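Local coordinates for CBS domain protein/ACT domain protein (Thermotoga maritima, PDB 1VR9) that is of unknown function but pairs two CBS domains with an ACT domain, a make-up suggestive of ligand sensing, and may be linked to magnesium binding or transport, at residues A30-C35 with L68-S73. Sequence-based numbering, arbitrary orientation. Where two conformers were deposited one is given.
Sequences ATVREC and LDLDSS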
loop_
_atom_site.group_PDB
_atom_site.type_symbol
_atom_site.label_atom_id
_atom_site.label_comp_id
_atom_site.label_asym_id
_atom_site.label_seq_id
_atom_site.Cartn_x
_atom_site.Cartn_y
_atom_site.Cartn_z
ATOM N N ALA A 30 -0.771 12.653 8.809
ATOM C CA ALA A 30 -2.213 12.700 8.642
ATOM C C ALA A 30 -2.878 12.387 9.981
ATOM O O ALA A 30 -2.356 11.592 10.775
ATOM C CB ALA A 30 -2.639 11.685 7.616
ATOM N N THR A 31 -4.054 12.970 10.205
ATOM C CA THR A 31 -4.827 12.617 11.392
ATOM C C THR A 31 -5.491 11.250 11.213
ATOM O O THR A 31 -5.709 10.767 10.075
ATOM C CB THR A 31 -5.938 13.658 11.694
ATOM O OG1 THR A 31 -6.895 13.669 10.626
ATOM C CG2 THR A 31 -5.367 15.042 11.887
ATOM N N VAL A 32 -5.848 10.642 12.337
ATOM C CA VAL A 32 -6.662 9.429 12.325
ATOM C C VAL A 32 -7.960 9.605 11.511
ATOM O O VAL A 32 -8.311 8.734 10.699
ATOM C CB VAL A 32 -6.944 8.962 13.781
ATOM C CG1 VAL A 32 -8.022 7.924 13.833
ATOM C CG2 VAL A 32 -5.642 8.412 14.410
ATOM N N ARG A 33 -8.636 10.750 11.682
ATOM C CA ARG A 33 -9.871 11.038 10.946
ATOM C C ARG A 33 -9.622 10.951 9.434
ATOM O O ARG A 33 -10.388 10.339 8.714
ATOM C CB ARG A 33 -10.403 12.420 11.313
ATOM C CG ARG A 33 -11.692 12.830 10.640
ATOM C CD ARG A 33 -12.069 14.262 10.990
ATOM N NE ARG A 33 -12.468 14.406 12.392
ATOM C CZ ARG A 33 -11.740 14.980 13.356
ATOM N NH1 ARG A 33 -10.542 15.497 13.111
ATOM N NH2 ARG A 33 -12.224 15.048 14.586
ATOM N N GLU A 34 -8.569 11.617 8.975
ATOM C CA GLU A 34 -8.220 11.605 7.544
ATOM C C GLU A 34 -7.919 10.215 7.001
ATOM O O GLU A 34 -8.349 9.876 5.882
ATOM C CB GLU A 34 -7.008 12.482 7.299
ATOM C CG GLU A 34 -7.274 13.963 7.486
ATOM C CD GLU A 34 -6.018 14.789 7.234
ATOM O OE1 GLU A 34 -5.017 14.645 7.985
ATOM O OE2 GLU A 34 -6.021 15.585 6.259
ATOM N N CYS A 35 -7.187 9.413 7.770
ATOM C CA CYS A 35 -6.841 8.070 7.359
ATOM C C CYS A 35 -8.081 7.191 7.264
ATOM O O CYS A 35 -8.287 6.515 6.273
ATOM C CB CYS A 35 -5.862 7.459 8.346
ATOM S SG CYS A 35 -5.101 5.994 7.764
ATOM N N LEU A 68 -8.254 5.321 19.061
ATOM C CA LEU A 68 -7.527 6.582 18.972
ATOM C C LEU A 68 -8.458 7.790 18.796
ATOM O O LEU A 68 -9.492 7.714 18.121
ATOM C CB LEU A 68 -6.530 6.518 17.806
ATOM C CG LEU A 68 -5.516 5.373 17.911
ATOM C CD1 LEU A 68 -4.577 5.354 16.720
ATOM C CD2 LEU A 68 -4.733 5.438 19.218
ATOM N N ASP A 69 -8.061 8.915 19.378
ATOM C CA ASP A 69 -8.756 10.183 19.175
ATOM C C ASP A 69 -8.650 10.530 17.692
ATOM O O ASP A 69 -7.592 10.353 17.100
ATOM C CB ASP A 69 -8.106 11.290 20.006
ATOM C CG ASP A 69 -8.955 12.559 20.066
ATOM O OD1 ASP A 69 -9.140 13.218 19.016
ATOM O OD2 ASP A 69 -9.433 12.902 21.175
ATOM N N LEU A 70 -9.741 11.014 17.108
ATOM C CA LEU A 70 -9.773 11.313 15.664
ATOM C C LEU A 70 -8.802 12.422 15.252
ATOM O O LEU A 70 -8.355 12.463 14.109
ATOM C CB LEU A 70 -11.193 11.668 15.222
ATOM C CG LEU A 70 -12.199 10.510 15.324
ATOM C CD1 LEU A 70 -13.606 10.986 15.087
ATOM C CD2 LEU A 70 -11.831 9.373 14.363
ATOM N N ASP A 71 -8.483 13.306 16.191
ATOM C CA ASP A 71 -7.570 14.422 15.939
ATOM C C ASP A 71 -6.085 14.032 16.044
ATOM O O ASP A 71 -5.200 14.803 15.620
ATOM C CB ASP A 71 -7.881 15.571 16.906
ATOM C CG ASP A 71 -9.313 16.070 16.774
ATOM O OD1 ASP A 71 -9.650 16.624 15.712
ATOM O OD2 ASP A 71 -10.102 15.906 17.731
ATOM N N SER A 72 -5.811 12.862 16.608
ATOM C CA SER A 72 -4.443 12.394 16.772
ATOM C C SER A 72 -3.851 11.973 15.422
ATOM O O SER A 72 -4.571 11.842 14.423
ATOM C CB SER A 72 -4.365 11.265 17.790
ATOM O OG SER A 72 -5.098 10.120 17.407
ATOM N N SER A 73 -2.527 11.822 15.411
ATOM C CA SER A 73 -1.756 11.540 14.188
ATOM C C SER A 73 -1.550 10.043 13.990
ATOM O O SER A 73 -1.493 9.284 14.972
ATOM C CB SER A 73 -0.383 12.208 14.309
ATOM O OG SER A 73 0.430 11.927 13.198
#
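The capped N-terminus of helix 32-41 in the first CBS domain docks on a type I beta turn, D69 to S72. V32 N donates to S72 O (2.7 Å, N-H...O 161°) and R33 N to L70 O (3.0 Å), so first-turn amides that the helix itself cannot satisfy are taken up by turn carbonyls. T31 and E34 close a capping box at the same end: E34 N reaches T31 OG1, and T31 N reaches E34 OE1. In one of its two conformers, R33 turns at chi3 (-69°) to set its guanidinium over L70 CB. There NH1 and NH2 both grip D71 OD1 end-on in a salt bridge, NH1 at 3.0 Å; OD1 lies in the guanidinium plane, yet both nitrogens meet it from above the carboxylate plane. With a second conformer present, this grip is doubtful as a constant feature. V32 fills the apolar side, CG2 against L68 CD1 (4.0 Å) and CG1 against L70 CD2. The turn is braced internally by an Asx turn, D71 N to D69 OD1, and by S72 N on D69 O. Beyond it, A30 pairs with V74 by backbone hydrogen bonding, tying the link between strand 25-27 and helix 32-41 to the loop running from strand 56-61 toward strand 85-86.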